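Local coordinates for protein Pbp related beta-lactamase (PDB 2QMI) that probably acts as a serine peptidase of the penicillin-binding-protein and beta-lactamase family, assembling into a self-compartmentalizing octamer, at residues Y183-K186 / K187-P191; L237-V241 / L242-K246. All coordinates share one frame; numbering follows the deposited sequence.

Contact 1. Residues Y183-K186 / K187-P191; sequences YIKK and KILEP
K187 sets its CG over one face of the Y183 ring, four residues earlier along the same helix. This atom sits 3.4 Å from the ring centroid, 16° off the ring normal, a CH-pi contact displaced toward the rim; CG to CE1 of Y183 is 3.3 Å. First torsions place both groups: Y183 turns its CG anti to the backbone N (chi1 -171°), and K187 holds its own anti to the carbonyl carbon (chi1 -50°). A bend at chi2 then carries the rest of the lysine away, and the two side chains cross at about a right angle. The Y183 side chain also touches A68 and L72 of helix 61-74 and I172 of helix 162-176.

Apolar contacts continue inward, with CG2 of I184 lying 4.0 Å from CG of L189. On the exposed side E190 stands near two lysines without forming a salt bridge: its OE1 is 4.2 Å from NZ of K186, whose chain runs alongside it in the same direction. Its OE2 is 4.5 Å from NZ of K185, which crosses at a slant and also has a long, weak ion pair with E203. Both attractions are therefore probably modest.

The backbone bonds change step along this segment. K187 N donates to Y183 O in a regular four-residue step, but L189 N donates to I184 O at 3.0 Å and E190 N to K185 O, each spanning five residues. I184 O also receives a weak bond from I188 N. Such a shift from i,i+4 to i,i+5 bonding marks a pi-type turn in the last part of helix 180-189.

Contact 2. Residues L237-V241 / L242-K246; sequences LLSSV and LDLAK
S240 and D243 face each other across the turn where extended chain becomes helix, their CA atoms 5.4 Å apart; L244 N donates to S240 O at 3.1 Å and A245 N, more weakly, to V241 O. S240 occupies the N-cap. Its OG, held between the backbone N and the carbonyl carbon (chi1 76°), accepts from D243 N at 3.3 Å with an N-H...O angle of 164°. This is a long but straight capping bond for an N-H of the first turn.

The D243 side chain returns toward the cap through a water, which donates to OD1 of D243 at 2.6 Å and is hydrogen-bonded to OG of S240 at the same distance. The other carboxylate oxygen, OD2, accepts from the S197 hydroxyl and from R196 N, so both oxygens have hydrogen-bonding partners.

S239 points its CB toward the helix, and its OG comes to 3.3 Å from CB of D243. That hydroxyl is also hydrogen-bonded to OG of S197, which thereby ties the strand residue and the aspartate together. L244 packs its branch point against the capping residue: CG is 3.2 Å from O of S240, the same oxygen that receives its amide.

Strand 238-239 runs antiparallel to 55-56, with S239 bonded to Y55. Beyond the cap, V241 and L244 pack on L326 of strand 321-327, A245 touches S25 of strand 21-28, and V241 O accepts from the S25 hydroxyl, so the first turn of helix 241-252 rests against the central antiparallel sheet.

Contact 1 precedes contact 2 along the chain, and their centres lie 13 Å apart; the nearest atoms approach to about 4 Å without touching. Both belong to the beta-lactamase-like part of the protein. Residues 183-191 span the last part of helix 180-189 and the two residues after it, packed among helices 61-74 and 162-176, whereas 237-246 joins a short strand to helix 241-252 beside the eight-stranded sheet. The residues following helix 180-189 bridge the two contacts: M194 meets L189 and D243, S197 meets L189, S239 and D243, and F199 meets I184 and L237. Contact 2 in turn packs on the sheet of the probable catalytic domain, while the barrel strands, from 368-371 to 442-446, come later.

Contact 1. Residues Y183-K186 / K187-P191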
loop_
_atom_site.group_PDB
_atom_site.type_symbol
_atom_site.label_atom_id
_atom_site.label_comp_id
_atom_site.label_asym_id
_atom_site.label_seq_id
_atom_site.Cartn_x
_atom_site.Cartn_y
_atom_site.Cartn_z
ATOM N N TYR A 183 16.944 -14.901 51.628
ATOM C CA TYR A 183 17.564 -14.005 52.601
ATOM C C TYR A 183 16.696 -12.754 52.793
ATOM O O TYR A 183 16.497 -12.296 53.923
ATOM C CB TYR A 183 18.964 -13.573 52.160
ATOM C CG TYR A 183 19.700 -12.827 53.255
ATOM C CD1 TYR A 183 20.366 -13.518 54.269
ATOM C CD2 TYR A 183 19.670 -11.433 53.321
ATOM C CE1 TYR A 183 20.977 -12.840 55.320
ATOM C CE2 TYR A 183 20.280 -10.744 54.373
ATOM C CZ TYR A 183 20.926 -11.455 55.365
ATOM O OH TYR A 183 21.489 -10.791 56.423
ATOM N N ILE A 184 16.194 -12.199 51.689
ATOM C CA ILE A 184 15.337 -11.012 51.750
ATOM C C ILE A 184 14.051 -11.338 52.508
ATOM O O ILE A 184 13.607 -10.568 53.362
ATOM C CB ILE A 184 14.933 -10.509 50.342
ATOM C CG1 ILE A 184 16.172 -10.112 49.537
ATOM C CG2 ILE A 184 13.980 -9.329 50.474
ATOM C CD1 ILE A 184 17.041 -9.066 50.208
ATOM N N LYS A 185 13.468 -12.485 52.175
ATOM C CA LYS A 185 12.231 -12.967 52.787
ATOM C C LYS A 185 12.373 -13.147 54.300
ATOM O O LYS A 185 11.576 -12.623 55.082
ATOM C CB LYS A 185 11.843 -14.304 52.146
ATOM C CG LYS A 185 10.606 -14.985 52.737
ATOM C CD LYS A 185 9.343 -14.198 52.452
ATOM C CE LYS A 185 8.093 -15.031 52.723
ATOM N NZ LYS A 185 8.035 -16.254 51.862
ATOM N N LYS A 186 13.408 -13.880 54.699
ATOM C CA LYS A 186 13.679 -14.170 56.103
ATOM C C LYS A 186 14.203 -12.999 56.931
ATOM O O LYS A 186 13.703 -12.740 58.028
ATOM C CB LYS A 186 14.686 -15.322 56.200
ATOM C CG LYS A 186 14.252 -16.608 55.521
ATOM C CD LYS A 186 13.150 -17.301 56.303
ATOM C CE LYS A 186 12.813 -18.657 55.702
ATOM N NZ LYS A 186 11.742 -19.338 56.496
ATOM N N LYS A 187 15.204 -12.293 56.412
ATOM C CA LYS A 187 15.816 -11.183 57.143
ATOM C C LYS A 187 15.166 -9.804 57.019
ATOM O O LYS A 187 15.555 -8.878 57.742
ATOM C CB LYS A 187 17.289 -11.053 56.746
ATOM C CG LYS A 187 18.074 -12.348 56.808
ATOM C CD LYS A 187 18.008 -12.983 58.189
ATOM C CE LYS A 187 18.663 -14.360 58.192
ATOM N NZ LYS A 187 18.692 -14.940 59.556
ATOM N N ILE A 188 14.181 -9.653 56.134
ATOM C CA ILE A 188 13.565 -8.339 55.939
ATOM C C ILE A 188 12.042 -8.294 55.815
ATOM O O ILE A 188 11.377 -7.589 56.572
ATOM C CB ILE A 188 14.185 -7.629 54.696
ATOM C CG1 ILE A 188 15.664 -7.326 54.956
ATOM C CG2 ILE A 188 13.445 -6.329 54.402
ATOM C CD1 ILE A 188 16.396 -6.708 53.767
ATOM N N LEU A 189 11.494 -9.032 54.859
ATOM C CA LEU A 189 10.055 -9.040 54.639
ATOM C C LEU A 189 9.206 -9.554 55.808
ATOM O O LEU A 189 8.246 -8.898 56.210
ATOM C CB LEU A 189 9.727 -9.847 53.378
ATOM C CG LEU A 189 10.300 -9.278 52.077
ATOM C CD1 LEU A 189 9.754 -10.069 50.878
ATOM C CD2 LEU A 189 9.926 -7.800 51.968
ATOM N N GLU A 190 9.547 -10.719 56.349
ATOM C CA GLU A 190 8.766 -11.279 57.453
ATOM C C GLU A 190 8.890 -10.445 58.729
ATOM O O GLU A 190 7.889 -10.115 59.351
ATOM C CB GLU A 190 9.155 -12.747 57.694
ATOM C CG GLU A 190 8.903 -13.625 56.466
ATOM C CD GLU A 190 9.097 -15.119 56.712
ATOM O OE1 GLU A 190 10.154 -15.511 57.258
ATOM O OE2 GLU A 190 8.188 -15.906 56.339
ATOM N N PRO A 191 10.116 -10.086 59.136
ATOM C CA PRO A 191 10.233 -9.277 60.353
ATOM C C PRO A 191 9.583 -7.901 60.214
ATOM O O PRO A 191 9.266 -7.246 61.213
ATOM C CB PRO A 191 11.747 -9.187 60.572
ATOM C CG PRO A 191 12.321 -9.419 59.199
ATOM C CD PRO A 191 11.442 -10.505 58.657
#

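Contact 2. Residues L237-V241 / L242-K246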
loop_
_atom_site.group_PDB
_atom_site.type_symbol
_atom_site.label_atom_id
_atom_site.label_comp_id
_atom_site.label_asym_id
_atom_site.label_seq_id
_atom_site.Cartn_x
_atom_site.Cartn_y
_atom_site.Cartn_z
ATOM N N LEU A 237 11.394 -7.635 42.672
ATOM C CA LEU A 237 10.385 -7.770 43.706
ATOM C C LEU A 237 9.022 -7.194 43.296
ATOM O O LEU A 237 8.940 -6.153 42.637
ATOM C CB LEU A 237 10.891 -7.099 44.989
ATOM C CG LEU A 237 10.175 -7.380 46.308
ATOM C CD1 LEU A 237 10.252 -8.867 46.661
ATOM C CD2 LEU A 237 10.822 -6.535 47.389
ATOM N N LEU A 238 7.961 -7.912 43.657
ATOM C CA LEU A 238 6.595 -7.473 43.392
ATOM C C LEU A 238 5.983 -7.214 44.767
ATOM O O LEU A 238 6.208 -7.985 45.699
ATOM C CB LEU A 238 5.784 -8.548 42.665
ATOM C CG LEU A 238 6.140 -8.913 41.220
ATOM C CD1 LEU A 238 7.307 -9.881 41.200
ATOM C CD2 LEU A 238 4.925 -9.548 40.552
ATOM N N SER A 239 5.222 -6.136 44.906
ATOM C CA SER A 239 4.628 -5.815 46.195
ATOM C C SER A 239 3.430 -4.896 46.001
ATOM O O SER A 239 2.970 -4.698 44.875
ATOM C CB SER A 239 5.685 -5.145 47.090
ATOM O OG SER A 239 5.233 -4.968 48.424
ATOM N N SER A 240 2.923 -4.353 47.104
ATOM C CA SER A 240 1.787 -3.436 47.078
ATOM C C SER A 240 2.224 -2.170 47.805
ATOM O O SER A 240 3.263 -2.172 48.472
ATOM C CB SER A 240 0.580 -4.046 47.793
ATOM O OG SER A 240 0.746 -3.997 49.201
ATOM N N VAL A 241 1.443 -1.095 47.682
ATOM C CA VAL A 241 1.796 0.163 48.343
ATOM C C VAL A 241 1.626 0.081 49.859
ATOM O O VAL A 241 2.276 0.813 50.597
ATOM C CB VAL A 241 0.973 1.373 47.804
ATOM C CG1 VAL A 241 1.197 1.530 46.306
ATOM C CG2 VAL A 241 -0.495 1.192 48.111
ATOM N N LEU A 242 0.750 -0.803 50.323
ATOM C CA LEU A 242 0.551 -0.964 51.758
ATOM C C LEU A 242 1.784 -1.615 52.382
ATOM O O LEU A 242 2.226 -1.210 53.454
ATOM C CB LEU A 242 -0.689 -1.813 52.045
ATOM C CG LEU A 242 -2.017 -1.066 51.959
ATOM C CD1 LEU A 242 -3.154 -2.013 52.259
ATOM C CD2 LEU A 242 -2.014 0.089 52.947
ATOM N N ASP A 243 2.336 -2.617 51.700
ATOM C CA ASP A 243 3.522 -3.309 52.186
ATOM C C ASP A 243 4.720 -2.359 52.160
ATOM O O ASP A 243 5.523 -2.337 53.093
ATOM C CB ASP A 243 3.807 -4.554 51.327
ATOM C CG ASP A 243 3.130 -5.812 51.869
ATOM O OD1 ASP A 243 2.034 -5.698 52.457
ATOM O OD2 ASP A 243 3.687 -6.920 51.694
ATOM N N LEU A 244 4.834 -1.570 51.095
ATOM C CA LEU A 244 5.939 -0.620 50.985
ATOM C C LEU A 244 5.808 0.477 52.038
ATOM O O LEU A 244 6.797 1.126 52.394
ATOM C CB LEU A 244 5.982 -0.009 49.583
ATOM C CG LEU A 244 6.260 -1.024 48.472
ATOM C CD1 LEU A 244 6.160 -0.345 47.102
ATOM C CD2 LEU A 244 7.640 -1.644 48.682
ATOM N N ALA A 245 4.590 0.693 52.530
ATOM C CA ALA A 245 4.374 1.702 53.576
ATOM C C ALA A 245 5.048 1.194 54.854
ATOM O O ALA A 245 5.762 1.931 55.526
ATOM C CB ALA A 245 2.886 1.918 53.814
ATOM N N LYS A 246 4.820 -0.078 55.173
ATOM C CA LYS A 246 5.423 -0.696 56.347
ATOM C C LYS A 246 6.933 -0.607 56.192
ATOM O O LYS A 246 7.658 -0.390 57.159
ATOM C CB LYS A 246 5.021 -2.168 56.445
ATOM C CG LYS A 246 3.542 -2.412 56.677
ATOM C CD LYS A 246 3.224 -3.891 56.604
ATOM C CE LYS A 246 1.757 -4.144 56.870
ATOM N NZ LYS A 246 1.416 -5.574 56.670
HETATM O O HOH W 1 -0.199 -5.580 51.052
#